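Local coordinates for PadR family transcriptional regulator (Streptococcus pneumoniae, PDB 5ZQH), which probably binds DNA as a dimer and regulates transcription, as a PadR-family factor with a winged helix-turn-helix fold, at residues Val85-Gln88 with Gln89-Asp92. Sequence-based numbering, arbitrary orientation.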
ATOM      1  N   VAL A  85      -8.499  -5.759   9.677  1.00  8.17           N
ATOM      2  CA  VAL A  85      -8.003  -6.236   8.373  1.00  8.08           C
ATOM      3  C   VAL A  85      -6.682  -5.550   8.006  1.00  8.03           C
ATOM      4  O   VAL A  85      -5.729  -6.231   7.622  1.00  8.02           O
ATOM      5  CB  VAL A  85      -9.065  -6.080   7.239  1.00  8.07           C
ATOM      6  CG1 VAL A  85      -8.437  -6.132   5.848  1.00  8.03           C
ATOM      7  CG2 VAL A  85     -10.133  -7.159   7.354  1.00  8.05           C
ATOM      8  N   PHE A  86      -6.640  -4.218   8.149  1.00  7.96           N
ATOM      9  CA  PHE A  86      -5.432  -3.416   7.904  1.00  7.87           C
ATOM     10  C   PHE A  86      -4.217  -3.871   8.717  1.00  7.85           C
ATOM     11  O   PHE A  86      -3.140  -4.062   8.147  1.00  7.83           O
ATOM     12  CB  PHE A  86      -5.683  -1.909   8.117  1.00  7.85           C
ATOM     13  CG  PHE A  86      -4.413  -1.085   8.177  1.00  7.81           C
ATOM     14  CD1 PHE A  86      -3.685  -0.807   7.015  1.00  7.80           C
ATOM     15  CD2 PHE A  86      -3.934  -0.605   9.399  1.00  7.80           C
ATOM     16  CE1 PHE A  86      -2.510  -0.067   7.072  1.00  7.79           C
ATOM     17  CE2 PHE A  86      -2.762   0.138   9.461  1.00  7.79           C
ATOM     18  CZ  PHE A  86      -2.049   0.406   8.295  1.00  7.80           C
ATOM     19  N   TRP A  87      -4.392  -4.029  10.033  1.00  7.79           N
ATOM     20  CA  TRP A  87      -3.284  -4.433  10.905  1.00  7.79           C
ATOM     21  C   TRP A  87      -2.784  -5.848  10.657  1.00  7.82           C
ATOM     22  O   TRP A  87      -1.587  -6.108  10.780  1.00  7.83           O
ATOM     23  CB  TRP A  87      -3.604  -4.217  12.387  1.00  7.71           C
ATOM     24  CG  TRP A  87      -3.604  -2.765  12.788  1.00  7.67           C
ATOM     25  CD1 TRP A  87      -4.627  -2.081  13.379  1.00  7.63           C
ATOM     26  CD2 TRP A  87      -2.537  -1.817  12.613  1.00  7.63           C
ATOM     27  NE1 TRP A  87      -4.265  -0.773  13.595  1.00  7.60           N
ATOM     28  CE2 TRP A  87      -2.990  -0.580  13.134  1.00  7.61           C
ATOM     29  CE3 TRP A  87      -1.241  -1.895  12.076  1.00  7.61           C
ATOM     30  CZ2 TRP A  87      -2.195   0.577  13.129  1.00  7.59           C
ATOM     31  CZ3 TRP A  87      -0.447  -0.744  12.074  1.00  7.61           C
ATOM     32  CH2 TRP A  87      -0.930   0.476  12.600  1.00  7.59           C
ATOM     33  N   GLN A  88      -3.695  -6.748  10.295  1.00  7.87           N
ATOM     34  CA  GLN A  88      -3.316  -8.102   9.885  1.00  7.92           C
ATOM     35  C   GLN A  88      -2.578  -8.086   8.542  1.00  7.90           C
ATOM     36  O   GLN A  88      -1.552  -8.758   8.387  1.00  7.90           O
ATOM     37  CB  GLN A  88      -4.532  -9.026   9.831  1.00  7.94           C
ATOM     38  CG  GLN A  88      -5.145  -9.295  11.193  1.00  8.00           C
ATOM     39  CD  GLN A  88      -6.342 -10.215  11.116  1.00  8.03           C
ATOM     40  OE1 GLN A  88      -7.490  -9.766  11.191  1.00  8.05           O
ATOM     41  NE2 GLN A  88      -6.083 -11.514  10.962  1.00  8.02           N
ATOM     42  N   GLN A  89      -3.096  -7.304   7.596  1.00  7.89           N
ATOM     43  CA  GLN A  89      -2.468  -7.138   6.283  1.00  7.91           C
ATOM     44  C   GLN A  89      -1.124  -6.415   6.370  1.00  7.90           C
ATOM     45  O   GLN A  89      -0.205  -6.749   5.630  1.00  7.93           O
ATOM     46  CB  GLN A  89      -3.402  -6.423   5.309  1.00  7.91           C
ATOM     47  CG  GLN A  89      -3.100  -6.730   3.852  1.00  7.97           C
ATOM     48  CD  GLN A  89      -4.185  -6.268   2.898  1.00  7.99           C
ATOM     49  OE1 GLN A  89      -4.625  -7.030   2.039  1.00  8.00           O
ATOM     50  NE2 GLN A  89      -4.615  -5.016   3.037  1.00  8.01           N
ATOM     51  N   TRP A  90      -1.011  -5.443   7.274  1.00  7.91           N
ATOM     52  CA  TRP A  90       0.252  -4.736   7.479  1.00  7.92           C
ATOM     53  C   TRP A  90       1.327  -5.652   8.081  1.00  7.98           C
ATOM     54  O   TRP A  90       2.462  -5.659   7.594  1.00  8.00           O
ATOM     55  CB  TRP A  90       0.089  -3.455   8.313  1.00  7.82           C
ATOM     56  CG  TRP A  90       1.396  -2.759   8.492  1.00  7.76           C
ATOM     57  CD1 TRP A  90       2.197  -2.779   9.608  1.00  7.75           C
ATOM     58  CD2 TRP A  90       2.097  -1.987   7.509  1.00  7.73           C
ATOM     59  NE1 TRP A  90       3.340  -2.045   9.386  1.00  7.72           N
ATOM     60  CE2 TRP A  90       3.307  -1.548   8.108  1.00  7.72           C
ATOM     61  CE3 TRP A  90       1.816  -1.612   6.186  1.00  7.70           C
ATOM     62  CZ2 TRP A  90       4.237  -0.750   7.426  1.00  7.69           C
ATOM     63  CZ3 TRP A  90       2.739  -0.815   5.507  1.00  7.70           C
ATOM     64  CH2 TRP A  90       3.940  -0.395   6.132  1.00  7.71           C
ATOM     65  N   ASP A  91       0.961  -6.408   9.122  1.00  8.04           N
ATOM     66  CA  ASP A  91       1.839  -7.405   9.746  1.00  8.11           C
ATOM     67  C   ASP A  91       2.290  -8.490   8.761  1.00  8.13           C
ATOM     68  O   ASP A  91       3.459  -8.894   8.777  1.00  8.13           O
ATOM     69  CB  ASP A  91       1.152  -8.054  10.956  1.00  8.17           C
ATOM     70  CG  ASP A  91       1.131  -7.153  12.192  1.00  8.23           C
ATOM     71  OD1 ASP A  91       1.082  -5.906  12.057  1.00  8.28           O
ATOM     72  OD2 ASP A  91       1.147  -7.702  13.318  1.00  8.25           O
ATOM     73  N   ASP A  92       1.361  -8.942   7.912  1.00  8.15           N
ATOM     74  CA  ASP A  92       1.621  -9.979   6.910  1.00  8.18           C
ATOM     75  C   ASP A  92       2.592  -9.486   5.835  1.00  8.20           C
ATOM     76  O   ASP A  92       3.608 -10.132   5.579  1.00  8.18           O
ATOM     77  CB  ASP A  92       0.303 -10.494   6.298  1.00  8.21           C
ATOM     78  CG  ASP A  92       0.517 -11.499   5.158  1.00  8.25           C
ATOM     79  OD1 ASP A  92       1.111 -12.580   5.384  1.00  8.29           O
ATOM     80  OD2 ASP A  92       0.067 -11.211   4.029  1.00  8.26           O
TER
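W87 and W90 meet one turn apart in the middle of helix 77-101, the long C-terminal helix of this PadR-like protein, in an offset edge-to-face aromatic contact on its dimer-facing side. The planes stand at 86°, and the six-membered ring of W87 directs its edge toward the face of the five-membered ring of W90, with centroids 6.0 Å apart. The closest approach of the two side chains is W87 CZ3 to W90 CD1, 4.1 Å, an ordinary van der Waals distance. Different first torsions set up the meeting: W87 keeps CG beside its backbone N (chi1 -73°), whereas W90 holds CG anti to N. F86, the residue before W87 and one turn before W90, adds a third ring, one face of it lying against W90 CB, with CZ 4.4 Å from that atom, while its CE2 rests over the rim of one W87 face. Beneath the rings runs regular i to i+4 hydrogen bonding: Q89 N to V85 O, W90 N to F86 O and D92 N to Q88 O, all within 2.7 to 3.0 Å. D91 N reaches W87 O at 3.1 Å with a nearly straight N-H (164°), though from above the carbonyl plane. The indole N-H of W87 is hydrogen-bonded to D15 OD1 of helix 3-19, which ties the two helices together and anchors that ring. W90 stacks on W90 of the second subunit, and V97 of that subunit packs on both W87 and W90 of this chain. Around F86, W87 and W90, the interface is therefore probably held mainly by aromatic and apolar packing, with the W87 indole N-H directed to D15 of its own subunit.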